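Carbohydrate kinase, FGGY (Novosphingobium aromaticivorans, PDB 3H6E) probably phosphorylates a carbohydrate substrate as a kinase of the FGGY family. Local coordinates at residues V404-T418 and P439-T451. Residues are numbered along the deposited sequence; the frame is centred on the assembly and turned at random.
Sequences VRALASLRPDCAVYT and PQGELVRIEPLDT
Arg405, on helix 401-410, grips the passing chain through two backbone carbonyls: its NE donates to Glu447 O (3.1 Å, N-H...O 160°), which lies in the guanidinium plane, and its NH2 to Pro448 O (3.1 Å), tilted from that plane. A bend at chi3 (74°) brings NE and NH2 to face the two carbonyls. One turn on, Ser409 OG accepts from Leu449 N (2.7 Å) and donates to Arg405 O. Strand 390-394, helix 401-410 and the parallel strand 415-419 form a beta-alpha-beta unit of the FGGY C-terminal region, to which 443-445 adds an antiparallel edge strand; Val444 N donates to Thr418 O (3.2 Å) and Ile446 N to Val416 O. Arg445, extended, sends NH2 to Cys414 O (2.9 Å) while Ala415 CB sits against one guanidinium face. Leu443 CD1 lies over the Tyr417 ring in a CH-pi contact (4.2 Å to the centroid). Ile446 wedges between helix and strand, CG2 on Arg405 CG (3.6 Å), CG1 against Val416 CG1; Leu449 CD1 reaches Ala406 CB. A leucine in place of Arg405 would probably leave the carbonyls of Glu447 and Pro448 without these donors. Backbone pairing thus joins the segment to the sheet, whereas side chains of Arg405 and Ser409 tie its backbone to the helix, and arginines from both segments bind carbonyls of the other.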
loop_
_atom_site.group_PDB
_atom_site.type_symbol
_atom_site.label_atom_id
_atom_site.label_comp_id
_atom_site.label_asym_id
_atom_site.label_seq_id
_atom_site.Cartn_x
_atom_site.Cartn_y
_atom_site.Cartn_z
ATOM N N VAL A 404 17.002 -9.808 4.672
ATOM C CA VAL A 404 17.477 -8.437 4.822
ATOM C C VAL A 404 18.987 -8.353 4.630
ATOM O O VAL A 404 19.473 -7.447 3.918
ATOM C CB VAL A 404 17.112 -7.861 6.202
ATOM C CG1 VAL A 404 17.721 -6.479 6.380
ATOM C CG2 VAL A 404 15.601 -7.811 6.376
ATOM N N ARG A 405 19.745 -9.226 5.266
ATOM C CA ARG A 405 21.204 -9.198 5.170
ATOM C C ARG A 405 21.704 -9.556 3.769
ATOM O O ARG A 405 22.725 -9.039 3.317
ATOM C CB ARG A 405 21.840 -10.111 6.222
ATOM C CG ARG A 405 21.557 -9.678 7.652
ATOM C CD ARG A 405 22.358 -10.486 8.655
ATOM N NE ARG A 405 23.765 -10.104 8.655
ATOM C CZ ARG A 405 24.683 -10.641 9.453
ATOM N NH1 ARG A 405 24.339 -11.590 10.314
ATOM N NH2 ARG A 405 25.944 -10.231 9.388
ATOM N N ALA A 406 20.986 -10.440 3.085
ATOM C CA ALA A 406 21.311 -10.756 1.702
ATOM C C ALA A 406 21.095 -9.513 0.853
ATOM O O ALA A 406 21.828 -9.258 -0.101
ATOM C CB ALA A 406 20.451 -11.904 1.200
ATOM N N LEU A 407 20.081 -8.735 1.213
ATOM C CA LEU A 407 19.788 -7.498 0.506
ATOM C C LEU A 407 20.918 -6.495 0.716
ATOM O O LEU A 407 21.385 -5.859 -0.227
ATOM C CB LEU A 407 18.458 -6.913 0.981
ATOM C CG LEU A 407 17.835 -5.895 0.028
ATOM C CD1 LEU A 407 17.658 -6.516 -1.354
ATOM C CD2 LEU A 407 16.515 -5.366 0.573
ATOM N N ALA A 408 21.359 -6.366 1.961
ATOM C CA ALA A 408 22.477 -5.486 2.283
ATOM C C ALA A 408 23.721 -5.830 1.457
ATOM O O ALA A 408 24.412 -4.937 0.958
ATOM C CB ALA A 408 22.787 -5.554 3.761
ATOM N N SER A 409 23.990 -7.125 1.309
ATOM C CA SER A 409 25.147 -7.597 0.551
ATOM C C SER A 409 25.030 -7.252 -0.925
ATOM O O SER A 409 25.997 -6.817 -1.552
ATOM C CB SER A 409 25.319 -9.109 0.715
ATOM O OG SER A 409 25.494 -9.465 2.076
ATOM N N LEU A 410 23.841 -7.458 -1.483
ATOM C CA LEU A 410 23.600 -7.161 -2.890
ATOM C C LEU A 410 23.750 -5.669 -3.179
ATOM O O LEU A 410 24.249 -5.285 -4.234
ATOM C CB LEU A 410 22.216 -7.656 -3.317
ATOM C CG LEU A 410 22.059 -9.180 -3.368
ATOM C CD1 LEU A 410 20.595 -9.585 -3.456
ATOM C CD2 LEU A 410 22.846 -9.753 -4.530
ATOM N N ARG A 411 23.325 -4.840 -2.230
ATOM C CA ARG A 411 23.428 -3.389 -2.362
ATOM C C ARG A 411 24.430 -2.832 -1.358
ATOM O O ARG A 411 24.050 -2.189 -0.374
ATOM C CB ARG A 411 22.058 -2.746 -2.157
ATOM C CG ARG A 411 20.944 -3.472 -2.882
ATOM C CD ARG A 411 20.013 -2.486 -3.557
ATOM N NE ARG A 411 19.352 -3.092 -4.704
ATOM C CZ ARG A 411 18.809 -2.408 -5.703
ATOM N NH1 ARG A 411 18.849 -1.077 -5.711
ATOM N NH2 ARG A 411 18.227 -3.062 -6.698
ATOM N N PRO A 412 25.725 -3.069 -1.616
ATOM C CA PRO A 412 26.829 -2.855 -0.666
ATOM C C PRO A 412 26.984 -1.402 -0.191
ATOM O O PRO A 412 27.217 -1.176 0.998
ATOM C CB PRO A 412 28.057 -3.282 -1.477
ATOM C CG PRO A 412 27.627 -3.066 -2.909
ATOM C CD PRO A 412 26.224 -3.551 -2.914
ATOM N N ASP A 413 26.868 -0.442 -1.104
ATOM C CA ASP A 413 27.026 0.966 -0.760
ATOM C C ASP A 413 25.683 1.570 -0.381
ATOM O O ASP A 413 25.609 2.703 0.091
ATOM C CB ASP A 413 27.623 1.745 -1.932
ATOM C CG ASP A 413 28.907 1.139 -2.440
ATOM O OD1 ASP A 413 29.763 0.772 -1.616
ATOM O OD2 ASP A 413 29.061 1.036 -3.671
ATOM N N CYS A 414 24.620 0.809 -0.606
ATOM C CA CYS A 414 23.288 1.235 -0.212
ATOM C C CYS A 414 23.091 0.966 1.275
ATOM O O CYS A 414 23.678 0.037 1.828
ATOM C CB CYS A 414 22.234 0.493 -1.037
ATOM S SG CYS A 414 20.523 0.870 -0.612
ATOM N N ALA A 415 22.276 1.789 1.925
ATOM C CA ALA A 415 21.977 1.599 3.336
ATOM C C ALA A 415 20.605 0.954 3.524
ATOM O O ALA A 415 19.581 1.633 3.490
ATOM C CB ALA A 415 22.054 2.928 4.082
ATOM N N VAL A 416 20.593 -0.361 3.715
ATOM C CA VAL A 416 19.359 -1.089 4.002
ATOM C C VAL A 416 19.004 -0.969 5.482
ATOM O O VAL A 416 19.862 -1.118 6.350
ATOM C CB VAL A 416 19.494 -2.576 3.627
ATOM C CG1 VAL A 416 18.227 -3.339 3.986
ATOM C CG2 VAL A 416 19.814 -2.718 2.144
ATOM N N TYR A 417 17.739 -0.698 5.772
ATOM C CA TYR A 417 17.307 -0.471 7.147
ATOM C C TYR A 417 16.181 -1.404 7.595
ATOM O O TYR A 417 15.461 -1.974 6.775
ATOM C CB TYR A 417 16.844 0.977 7.324
ATOM C CG TYR A 417 17.943 2.008 7.230
ATOM C CD1 TYR A 417 18.913 2.109 8.224
ATOM C CD2 TYR A 417 18.000 2.900 6.161
ATOM C CE1 TYR A 417 19.918 3.057 8.150
ATOM C CE2 TYR A 417 19.000 3.853 6.078
ATOM C CZ TYR A 417 19.958 3.926 7.077
ATOM O OH TYR A 417 20.960 4.870 7.010
ATOM N N THR A 418 16.045 -1.547 8.909
ATOM C CA THR A 418 14.873 -2.162 9.522
ATOM C C THR A 418 14.542 -1.360 10.772
ATOM O O THR A 418 15.431 -0.773 11.384
ATOM C CB THR A 418 15.105 -3.638 9.904
ATOM O OG1 THR A 418 16.294 -3.747 10.697
ATOM C CG2 THR A 418 15.246 -4.502 8.658
ATOM N N PRO A 439 8.500 8.393 14.312
ATOM C CA PRO A 439 7.993 7.069 14.698
ATOM C C PRO A 439 8.647 6.563 15.978
ATOM O O PRO A 439 9.460 7.266 16.580
ATOM C CB PRO A 439 8.412 6.173 13.520
ATOM C CG PRO A 439 8.746 7.108 12.404
ATOM C CD PRO A 439 9.265 8.343 13.057
ATOM N N GLN A 440 8.291 5.351 16.390
ATOM C CA GLN A 440 8.931 4.724 17.539
ATOM C C GLN A 440 10.209 4.028 17.099
ATOM O O GLN A 440 10.316 3.564 15.962
ATOM C CB GLN A 440 7.991 3.723 18.214
ATOM C CG GLN A 440 6.956 4.365 19.117
ATOM C CD GLN A 440 7.589 5.074 20.295
ATOM O OE1 GLN A 440 8.294 4.461 21.098
ATOM N NE2 GLN A 440 7.338 6.375 20.408
ATOM N N GLY A 441 11.179 3.966 18.001
ATOM C CA GLY A 441 12.451 3.338 17.709
ATOM C C GLY A 441 13.293 4.158 16.752
ATOM O O GLY A 441 13.020 5.332 16.498
ATOM N N GLU A 442 14.335 3.529 16.228
ATOM C CA GLU A 442 15.211 4.158 15.256
ATOM C C GLU A 442 15.515 3.145 14.171
ATOM O O GLU A 442 15.214 1.963 14.319
ATOM C CB GLU A 442 16.513 4.606 15.919
ATOM C CG GLU A 442 16.343 5.711 16.943
ATOM C CD GLU A 442 17.621 5.986 17.714
ATOM O OE1 GLU A 442 18.467 5.072 17.809
ATOM O OE2 GLU A 442 17.774 7.115 18.227
ATOM N N LEU A 443 16.107 3.606 13.075
ATOM C CA LEU A 443 16.538 2.688 12.032
ATOM C C LEU A 443 17.918 2.134 12.357
ATOM O O LEU A 443 18.826 2.876 12.734
ATOM C CB LEU A 443 16.545 3.375 10.666
ATOM C CG LEU A 443 15.181 3.855 10.173
ATOM C CD1 LEU A 443 15.290 4.406 8.759
ATOM C CD2 LEU A 443 14.160 2.723 10.244
ATOM N N VAL A 444 18.058 0.822 12.223
ATOM C CA VAL A 444 19.335 0.156 12.400
ATOM C C VAL A 444 19.788 -0.326 11.035
ATOM O O VAL A 444 19.037 -1.009 10.342
ATOM C CB VAL A 444 19.204 -1.072 13.331
ATOM C CG1 VAL A 444 20.579 -1.653 13.649
ATOM C CG2 VAL A 444 18.453 -0.708 14.610
ATOM N N ARG A 445 21.005 0.028 10.631
ATOM C CA ARG A 445 21.485 -0.433 9.338
ATOM C C ARG A 445 21.787 -1.924 9.367
ATOM O O ARG A 445 22.230 -2.463 10.382
ATOM C CB ARG A 445 22.710 0.348 8.864
ATOM C CG ARG A 445 23.068 0.025 7.421
ATOM C CD ARG A 445 24.232 0.842 6.916
ATOM N NE ARG A 445 24.566 0.490 5.538
ATOM C CZ ARG A 445 25.605 0.980 4.874
ATOM N NH1 ARG A 445 26.423 1.847 5.458
ATOM N NH2 ARG A 445 25.827 0.605 3.624
ATOM N N ILE A 446 21.536 -2.585 8.245
ATOM C CA ILE A 446 21.737 -4.019 8.149
ATOM C C ILE A 446 23.125 -4.343 7.615
ATOM O O ILE A 446 23.561 -3.788 6.608
ATOM C CB ILE A 446 20.673 -4.676 7.245
ATOM C CG1 ILE A 446 19.275 -4.414 7.802
ATOM C CG2 ILE A 446 20.930 -6.170 7.117
ATOM C CD1 ILE A 446 19.113 -4.833 9.252
ATOM N N GLU A 447 23.814 -5.244 8.306
ATOM C CA GLU A 447 25.118 -5.713 7.871
ATOM C C GLU A 447 24.933 -6.750 6.774
ATOM O O GLU A 447 24.030 -7.584 6.854
ATOM C CB GLU A 447 25.859 -6.359 9.042
ATOM C CG GLU A 447 25.908 -5.517 10.308
ATOM C CD GLU A 447 27.146 -4.641 10.384
ATOM O OE1 GLU A 447 27.417 -3.903 9.410
ATOM O OE2 GLU A 447 27.844 -4.695 11.423
ATOM N N PRO A 448 25.784 -6.703 5.740
ATOM C CA PRO A 448 25.775 -7.771 4.737
ATOM C C PRO A 448 26.014 -9.131 5.389
ATOM O O PRO A 448 26.479 -9.191 6.527
ATOM C CB PRO A 448 26.960 -7.409 3.837
ATOM C CG PRO A 448 27.110 -5.941 3.989
ATOM C CD PRO A 448 26.747 -5.641 5.413
ATOM N N LEU A 449 25.696 -10.207 4.675
ATOM C CA LEU A 449 25.919 -11.556 5.182
ATOM C C LEU A 449 27.405 -11.808 5.401
ATOM O O LEU A 449 28.225 -11.517 4.529
ATOM C CB LEU A 449 25.359 -12.594 4.209
ATOM C CG LEU A 449 23.840 -12.675 4.048
ATOM C CD1 LEU A 449 23.487 -13.495 2.821
ATOM C CD2 LEU A 449 23.186 -13.256 5.299
ATOM N N ASP A 450 27.741 -12.354 6.567
ATOM C CA ASP A 450 29.127 -12.670 6.916
ATOM C C ASP A 450 29.802 -13.542 5.854
ATOM O O ASP A 450 29.180 -14.436 5.275
ATOM C CB ASP A 450 29.185 -13.360 8.290
ATOM C CG ASP A 450 30.613 -13.566 8.798
ATOM O OD1 ASP A 450 31.568 -13.469 7.997
ATOM O OD2 ASP A 450 30.779 -13.829 10.009
ATOM N N THR A 451 31.079 -13.268 5.604
ATOM C CA THR A 451 31.878 -14.078 4.696
ATOM C C THR A 451 32.800 -15.012 5.475
ATOM O O THR A 451 32.989 -16.171 5.102
ATOM C CB THR A 451 32.724 -13.199 3.761
ATOM O OG1 THR A 451 31.981 -12.024 3.411
ATOM C CG2 THR A 451 33.093 -13.967 2.498
#